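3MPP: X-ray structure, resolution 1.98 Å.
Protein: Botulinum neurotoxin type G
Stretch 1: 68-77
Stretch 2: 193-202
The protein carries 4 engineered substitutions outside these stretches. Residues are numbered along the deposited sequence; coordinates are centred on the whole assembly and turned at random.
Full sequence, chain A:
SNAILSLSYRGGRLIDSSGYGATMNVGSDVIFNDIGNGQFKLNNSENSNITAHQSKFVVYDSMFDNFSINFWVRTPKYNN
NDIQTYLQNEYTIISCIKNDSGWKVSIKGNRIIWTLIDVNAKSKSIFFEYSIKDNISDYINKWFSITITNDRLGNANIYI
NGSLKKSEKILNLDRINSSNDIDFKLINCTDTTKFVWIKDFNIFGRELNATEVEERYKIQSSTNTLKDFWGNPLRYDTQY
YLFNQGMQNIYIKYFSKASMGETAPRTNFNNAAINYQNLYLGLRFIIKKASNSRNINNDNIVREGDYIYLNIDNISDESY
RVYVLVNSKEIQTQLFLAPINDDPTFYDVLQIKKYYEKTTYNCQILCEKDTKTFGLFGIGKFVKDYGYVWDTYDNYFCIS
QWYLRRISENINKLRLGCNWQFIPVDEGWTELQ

Stretch 1 68-77: SINFWVRTPK
Stretch 2 (193-202) TKFVWIKDFN

Strand 68-74 runs antiparallel to the strand of stretch 2 that passes through Asn202 and on beyond it; the axes make 174° and approach to 4.6 Å. The stretches bury 810 Å² between them. Residues 68 to 74 are extended, phi from -167° (Phe71) to -109° (Trp72) and psi from 115° (Arg74) to 164° (Phe71).

Ile69 places CG2 3.9 Å from CE1 of Phe201, an apolar contact. Asn70 forms a two-way backbone pair: its N donates to Asn202 O (3.0 Å), and Asn202 N donates to Asn70 O (2.8 Å). A beta bulge follows: Asp200 (phi/psi 52/48, left-handed) and Phe201 together lie across from Phe71, two residues spanning what one does in stretch 1. Phe71 CA makes a CA-H...O contact with Asp200 O (3.4 Å). Phe71 (chi1 p) sets CB 3.7 Å from CD1 of Phe201 (chi1 t); the rings, planes at 28° and centroids 5.9 Å apart, barely overlap.

Beyond the bulge, Trp72 N donates to Lys199 O (3.0 Å, 176°) and Lys199 N to Trp72 O (3.1 Å). Their side chains share a sheet face. Trp72 is m, chi2 56°; Lys199, p then t throughout, brings its positive NZ 4.7 Å from the indole six-membered ring centroid, 28° off the normal: an off-centre cation-pi contact with the pi face.

Val73 (p) points to the other face with Ile198; its CG2 packs against Val196 CG1 at 3.5 Å, methyl to methyl. Arg74 closes the ladder: Arg74 N to Trp197 O and Trp197 N to Arg74 O are both 2.9 Å.

Past the strand, Pro76 CG sits 3.9 Å from the Phe195 ring centroid, 14° off the normal, a CH-pi contact. Lys194 NZ donates to two waters, each donating onward to a carbonyl: water 1 to Pro76 O (2.7 Å), water 2 to Lys77 O (2.9 Å).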

ATOM      1  N   SER A  68      -6.651  -2.606  22.842  1.00 56.83           N
ATOM      2  CA  SER A  68      -5.863  -2.573  21.620  1.00 53.96           C
ATOM      3  C   SER A  68      -6.513  -1.650  20.611  1.00 55.29           C
ATOM      4  O   SER A  68      -7.740  -1.564  20.537  1.00 61.09           O
ATOM      5  CB  SER A  68      -5.749  -3.977  21.023  1.00 58.20           C
ATOM      6  OG  SER A  68      -5.280  -4.909  21.981  1.00 57.88           O
ATOM      7  N   ILE A  69      -5.677  -0.962  19.840  1.00 50.36           N
ATOM      8  CA  ILE A  69      -6.134  -0.091  18.772  1.00 50.97           C
ATOM      9  C   ILE A  69      -5.572  -0.633  17.466  1.00 49.64           C
ATOM     10  O   ILE A  69      -4.385  -0.960  17.394  1.00 45.52           O
ATOM     11  CB  ILE A  69      -5.595   1.335  18.946  1.00 48.60           C
ATOM     12  CG1 ILE A  69      -6.057   1.927  20.275  1.00 59.55           C
ATOM     13  CG2 ILE A  69      -6.036   2.221  17.782  1.00 44.32           C
ATOM     14  CD1 ILE A  69      -7.555   1.965  20.428  1.00 61.79           C
ATOM     15  N   ASN A  70      -6.421  -0.725  16.445  1.00 46.38           N
ATOM     16  CA  ASN A  70      -6.006  -1.226  15.131  1.00 45.70           C
ATOM     17  C   ASN A  70      -6.626  -0.379  14.033  1.00 46.79           C
ATOM     18  O   ASN A  70      -7.816  -0.054  14.074  1.00 44.08           O
ATOM     19  CB  ASN A  70      -6.394  -2.706  14.972  1.00 45.24           C
ATOM     20  CG  ASN A  70      -6.226  -3.229  13.536  1.00 49.99           C
ATOM     21  OD1 ASN A  70      -5.127  -3.211  12.958  1.00 45.84           O
ATOM     22  ND2 ASN A  70      -7.318  -3.726  12.971  1.00 43.62           N
ATOM     23  N   PHE A  71      -5.799   0.015  13.073  1.00 40.82           N
ATOM     24  CA  PHE A  71      -6.267   0.723  11.898  1.00 38.21           C
ATOM     25  C   PHE A  71      -5.142   0.740  10.872  1.00 41.86           C
ATOM     26  O   PHE A  71      -3.986   0.452  11.196  1.00 37.18           O
ATOM     27  CB  PHE A  71      -6.705   2.155  12.238  1.00 38.65           C
ATOM     28  CG  PHE A  71      -5.599   3.021  12.756  1.00 37.47           C
ATOM     29  CD1 PHE A  71      -4.873   3.831  11.895  1.00 38.99           C
ATOM     30  CD2 PHE A  71      -5.284   3.033  14.103  1.00 32.52           C
ATOM     31  CE1 PHE A  71      -3.839   4.630  12.369  1.00 37.63           C
ATOM     32  CE2 PHE A  71      -4.262   3.827  14.583  1.00 39.05           C
ATOM     33  CZ  PHE A  71      -3.532   4.628  13.709  1.00 31.94           C
ATOM     34  N   TRP A  72      -5.491   1.058   9.634  1.00 33.13           N
ATOM     35  CA  TRP A  72      -4.491   1.201   8.584  1.00 30.98           C
ATOM     36  C   TRP A  72      -4.424   2.680   8.277  1.00 33.86           C
ATOM     37  O   TRP A  72      -5.423   3.390   8.427  1.00 27.81           O
ATOM     38  CB  TRP A  72      -4.909   0.438   7.333  1.00 24.79           C
ATOM     39  CG  TRP A  72      -4.983  -1.051   7.489  1.00 31.47           C
ATOM     40  CD1 TRP A  72      -5.722  -1.759   8.406  1.00 33.41           C
ATOM     41  CD2 TRP A  72      -4.324  -2.024   6.667  1.00 29.37           C
ATOM     42  NE1 TRP A  72      -5.546  -3.111   8.209  1.00 33.37           N
ATOM     43  CE2 TRP A  72      -4.692  -3.299   7.147  1.00 34.76           C
ATOM     44  CE3 TRP A  72      -3.443  -1.939   5.580  1.00 34.89           C
ATOM     45  CZ2 TRP A  72      -4.215  -4.480   6.572  1.00 40.66           C
ATOM     46  CZ3 TRP A  72      -2.978  -3.121   5.003  1.00 31.34           C
ATOM     47  CH2 TRP A  72      -3.364  -4.369   5.504  1.00 35.11           C
ATOM     48  N   VAL A  73      -3.251   3.144   7.863  1.00 24.26           N
ATOM     49  CA  VAL A  73      -3.045   4.557   7.585  1.00 22.00           C
ATOM     50  C   VAL A  73      -2.285   4.728   6.264  1.00 30.70           C
ATOM     51  O   VAL A  73      -1.477   3.872   5.897  1.00 24.48           O
ATOM     52  CB  VAL A  73      -2.278   5.239   8.752  1.00 40.10           C
ATOM     53  CG1 VAL A  73      -0.875   4.656   8.891  1.00 39.93           C
ATOM     54  CG2 VAL A  73      -2.223   6.747   8.570  1.00 35.92           C
ATOM     55  N   ARG A  74      -2.565   5.820   5.549  1.00 25.30           N
ATOM     56  CA  ARG A  74      -1.808   6.196   4.351  1.00 28.60           C
ATOM     57  C   ARG A  74      -1.425   7.649   4.488  1.00 32.58           C
ATOM     58  O   ARG A  74      -2.298   8.510   4.510  1.00 31.54           O
ATOM     59  CB  ARG A  74      -2.672   6.104   3.091  1.00 34.86           C
ATOM     60  CG  ARG A  74      -2.600   4.843   2.307  1.00 55.51           C
ATOM     61  CD  ARG A  74      -3.221   5.083   0.934  1.00 57.25           C
ATOM     62  NE  ARG A  74      -2.234   5.667   0.058  1.00 47.07           N
ATOM     63  CZ  ARG A  74      -2.484   6.321  -1.072  1.00 33.33           C
ATOM     64  NH1 ARG A  74      -3.717   6.524  -1.521  1.00 34.09           N
ATOM     65  NH2 ARG A  74      -1.462   6.780  -1.752  1.00 24.33           N
ATOM     66  N   THR A  75      -0.135   7.934   4.576  1.00 26.70           N
ATOM     67  CA  THR A  75       0.307   9.309   4.730  1.00 26.04           C
ATOM     68  C   THR A  75       1.207   9.697   3.556  1.00 25.75           C
ATOM     69  O   THR A  75       2.025   8.899   3.110  1.00 27.49           O
ATOM     70  CB  THR A  75       1.038   9.501   6.097  1.00 44.81           C
ATOM     71  OG1 THR A  75       1.680  10.774   6.136  1.00 54.46           O
ATOM     72  CG2 THR A  75       2.073   8.425   6.313  1.00 43.76           C
ATOM     73  N   PRO A  76       1.069  10.933   3.072  1.00 29.51           N
ATOM     74  CA  PRO A  76       1.760  11.373   1.854  1.00 25.64           C
ATOM     75  C   PRO A  76       3.267  11.514   2.029  1.00 24.87           C
ATOM     76  O   PRO A  76       3.745  11.808   3.116  1.00 24.99           O
ATOM     77  CB  PRO A  76       1.150  12.744   1.557  1.00 25.07           C
ATOM     78  CG  PRO A  76       0.357  13.135   2.776  1.00 23.96           C
ATOM     79  CD  PRO A  76       0.263  11.996   3.708  1.00 28.22           C
ATOM     80  N   LYS A  77       3.996  11.312   0.939  1.00 22.89           N
ATOM     81  CA  LYS A  77       5.431  11.563   0.905  1.00 20.48           C
ATOM     82  C   LYS A  77       5.710  12.996   1.352  1.00 24.07           C
ATOM     83  O   LYS A  77       4.927  13.900   1.091  1.00 23.94           O
ATOM     84  CB  LYS A  77       5.949  11.395  -0.527  1.00 21.89           C
ATOM     85  CG  LYS A  77       7.451  11.536  -0.686  1.00 17.87           C
ATOM     86  CD  LYS A  77       7.829  11.446  -2.189  1.00 26.37           C
ATOM     87  CE  LYS A  77       9.150  12.158  -2.461  1.00 31.56           C
ATOM     88  NZ  LYS A  77       9.039  13.642  -2.244  1.00 25.97           N
ATOM     89  N   THR A 193      -1.637  21.837   3.579  1.00 28.08           N
ATOM     90  CA  THR A 193      -1.907  20.866   2.528  1.00 25.13           C
ATOM     91  C   THR A 193      -1.923  19.436   3.041  1.00 25.17           C
ATOM     92  O   THR A 193      -2.206  18.519   2.275  1.00 23.47           O
ATOM     93  CB  THR A 193      -0.875  20.942   1.371  1.00 28.09           C
ATOM     94  OG1 THR A 193       0.383  20.408   1.812  1.00 29.23           O
ATOM     95  CG2 THR A 193      -0.719  22.379   0.891  1.00 34.83           C
ATOM     96  N   LYS A 194      -1.625  19.241   4.324  1.00 22.23           N
ATOM     97  CA  LYS A 194      -1.498  17.886   4.875  1.00 26.65           C
ATOM     98  C   LYS A 194      -2.820  17.128   4.855  1.00 29.23           C
ATOM     99  O   LYS A 194      -3.897  17.710   5.039  1.00 29.73           O
ATOM    100  CB  LYS A 194      -0.941  17.909   6.313  1.00 24.84           C
ATOM    101  CG  LYS A 194      -0.576  16.510   6.872  1.00 23.61           C
ATOM    102  CD  LYS A 194       0.595  15.878   6.091  1.00 29.91           C
ATOM    103  CE  LYS A 194       1.934  16.537   6.451  1.00 31.49           C
ATOM    104  NZ  LYS A 194       3.047  16.107   5.530  1.00 33.43           N
ATOM    105  N   PHE A 195      -2.737  15.823   4.618  1.00 21.52           N
ATOM    106  CA  PHE A 195      -3.897  14.965   4.784  1.00 25.37           C
ATOM    107  C   PHE A 195      -3.413  13.610   5.255  1.00 28.09           C
ATOM    108  O   PHE A 195      -2.222  13.314   5.168  1.00 29.78           O
ATOM    109  CB  PHE A 195      -4.702  14.843   3.481  1.00 19.93           C
ATOM    110  CG  PHE A 195      -3.922  14.242   2.338  1.00 25.22           C
ATOM    111  CD1 PHE A 195      -3.876  12.866   2.158  1.00 19.74           C
ATOM    112  CD2 PHE A 195      -3.214  15.057   1.458  1.00 28.46           C
ATOM    113  CE1 PHE A 195      -3.142  12.303   1.108  1.00 27.41           C
ATOM    114  CE2 PHE A 195      -2.483  14.507   0.418  1.00 27.43           C
ATOM    115  CZ  PHE A 195      -2.449  13.120   0.242  1.00 30.45           C
ATOM    116  N   VAL A 196      -4.335  12.813   5.785  1.00 20.48           N
ATOM    117  CA  VAL A 196      -4.041  11.459   6.215  1.00 22.79           C
ATOM    118  C   VAL A 196      -5.220  10.592   5.821  1.00 27.33           C
ATOM    119  O   VAL A 196      -6.368  10.995   6.025  1.00 26.27           O
ATOM    120  CB  VAL A 196      -3.892  11.364   7.767  1.00 31.18           C
ATOM    121  CG1 VAL A 196      -3.363   9.995   8.152  1.00 29.32           C
ATOM    122  CG2 VAL A 196      -2.983  12.459   8.301  1.00 38.08           C
ATOM    123  N   TRP A 197      -4.955   9.412   5.260  1.00 26.15           N
ATOM    124  CA  TRP A 197      -6.029   8.457   4.958  1.00 24.64           C
ATOM    125  C   TRP A 197      -6.072   7.402   6.059  1.00 27.95           C
ATOM    126  O   TRP A 197      -5.028   6.937   6.525  1.00 23.53           O
ATOM    127  CB  TRP A 197      -5.814   7.763   3.592  1.00 25.06           C
ATOM    128  CG  TRP A 197      -6.208   8.585   2.390  1.00 27.26           C
ATOM    129  CD1 TRP A 197      -5.392   9.378   1.621  1.00 20.90           C
ATOM    130  CD2 TRP A 197      -7.517   8.672   1.809  1.00 26.40           C
ATOM    131  NE1 TRP A 197      -6.124   9.959   0.600  1.00 23.30           N
ATOM    132  CE2 TRP A 197      -7.425   9.533   0.691  1.00 23.70           C
ATOM    133  CE3 TRP A 197      -8.767   8.109   2.136  1.00 28.05           C
ATOM    134  CZ2 TRP A 197      -8.537   9.854  -0.095  1.00 28.66           C
ATOM    135  CZ3 TRP A 197      -9.861   8.417   1.354  1.00 29.91           C
ATOM    136  CH2 TRP A 197      -9.741   9.283   0.245  1.00 33.38           C
ATOM    137  N   ILE A 198      -7.283   7.007   6.450  1.00 27.08           N
ATOM    138  CA  ILE A 198      -7.478   5.972   7.463  1.00 30.50           C
ATOM    139  C   ILE A 198      -8.540   4.969   6.993  1.00 31.62           C
ATOM    140  O   ILE A 198      -9.506   5.350   6.332  1.00 31.45           O
ATOM    141  CB  ILE A 198      -7.924   6.599   8.805  1.00 34.19           C
ATOM    142  CG1 ILE A 198      -6.773   7.402   9.421  1.00 25.98           C
ATOM    143  CG2 ILE A 198      -8.411   5.518   9.775  1.00 29.73           C
ATOM    144  CD1 ILE A 198      -7.207   8.363  10.495  1.00 42.57           C
ATOM    145  N   LYS A 199      -8.356   3.694   7.327  1.00 25.81           N
ATOM    146  CA  LYS A 199      -9.357   2.681   7.041  1.00 30.64           C
ATOM    147  C   LYS A 199      -9.311   1.615   8.124  1.00 31.72           C
ATOM    148  O   LYS A 199      -8.332   1.513   8.860  1.00 32.61           O
ATOM    149  CB  LYS A 199      -9.118   2.035   5.663  1.00 29.24           C
ATOM    150  CG  LYS A 199      -7.910   1.104   5.602  1.00 32.98           C
ATOM    151  CD  LYS A 199      -7.838   0.384   4.245  1.00 34.40           C
ATOM    152  CE  LYS A 199      -6.509  -0.325   4.040  1.00 35.66           C
ATOM    153  NZ  LYS A 199      -6.528  -1.238   2.836  1.00 34.67           N
ATOM    154  N   ASP A 200     -10.384   0.836   8.215  1.00 33.78           N
ATOM    155  CA  ASP A 200     -10.465  -0.291   9.138  1.00 39.93           C
ATOM    156  C   ASP A 200     -10.130   0.088  10.570  1.00 40.62           C
ATOM    157  O   ASP A 200      -9.344  -0.602  11.213  1.00 40.64           O
ATOM    158  CB  ASP A 200      -9.524  -1.415   8.686  1.00 42.61           C
ATOM    159  CG  ASP A 200      -9.911  -2.000   7.345  1.00 49.62           C
ATOM    160  OD1 ASP A 200     -11.110  -1.967   6.998  1.00 53.07           O
ATOM    161  OD2 ASP A 200      -9.013  -2.502   6.639  1.00 60.48           O
ATOM    162  N   PHE A 201     -10.710   1.173  11.081  1.00 36.07           N
ATOM    163  CA  PHE A 201     -10.440   1.524  12.469  1.00 34.94           C
ATOM    164  C   PHE A 201     -11.251   0.641  13.420  1.00 39.97           C
ATOM    165  O   PHE A 201     -12.470   0.515  13.280  1.00 42.12           O
ATOM    166  CB  PHE A 201     -10.694   3.003  12.767  1.00 36.45           C
ATOM    167  CG  PHE A 201     -10.358   3.384  14.185  1.00 43.33           C
ATOM    168  CD1 PHE A 201      -9.103   3.871  14.506  1.00 37.59           C
ATOM    169  CD2 PHE A 201     -11.287   3.214  15.204  1.00 37.93           C
ATOM    170  CE1 PHE A 201      -8.787   4.200  15.815  1.00 40.39           C
ATOM    171  CE2 PHE A 201     -10.974   3.543  16.508  1.00 39.88           C
ATOM    172  CZ  PHE A 201      -9.726   4.036  16.815  1.00 35.03           C
ATOM    173  N   ASN A 202     -10.551   0.038  14.379  1.00 44.11           N
ATOM    174  CA  ASN A 202     -11.143  -0.882  15.342  1.00 48.23           C
ATOM    175  C   ASN A 202     -10.577  -0.671  16.730  1.00 51.69           C
ATOM    176  O   ASN A 202      -9.378  -0.453  16.887  1.00 53.56           O
ATOM    177  CB  ASN A 202     -10.850  -2.334  14.954  1.00 49.52           C
ATOM    178  CG  ASN A 202     -11.593  -2.774  13.721  1.00 54.77           C
ATOM    179  OD1 ASN A 202     -11.030  -2.814  12.624  1.00 51.85           O
ATOM    180  ND2 ASN A 202     -12.860  -3.130  13.891  1.00 51.83           N
TER
HETATM  181  O   HOH W   1       3.187  13.345   5.211  1.00 29.46           O
HETATM  182  O   HOH W   2       3.712  15.957   2.653  1.00 31.58           O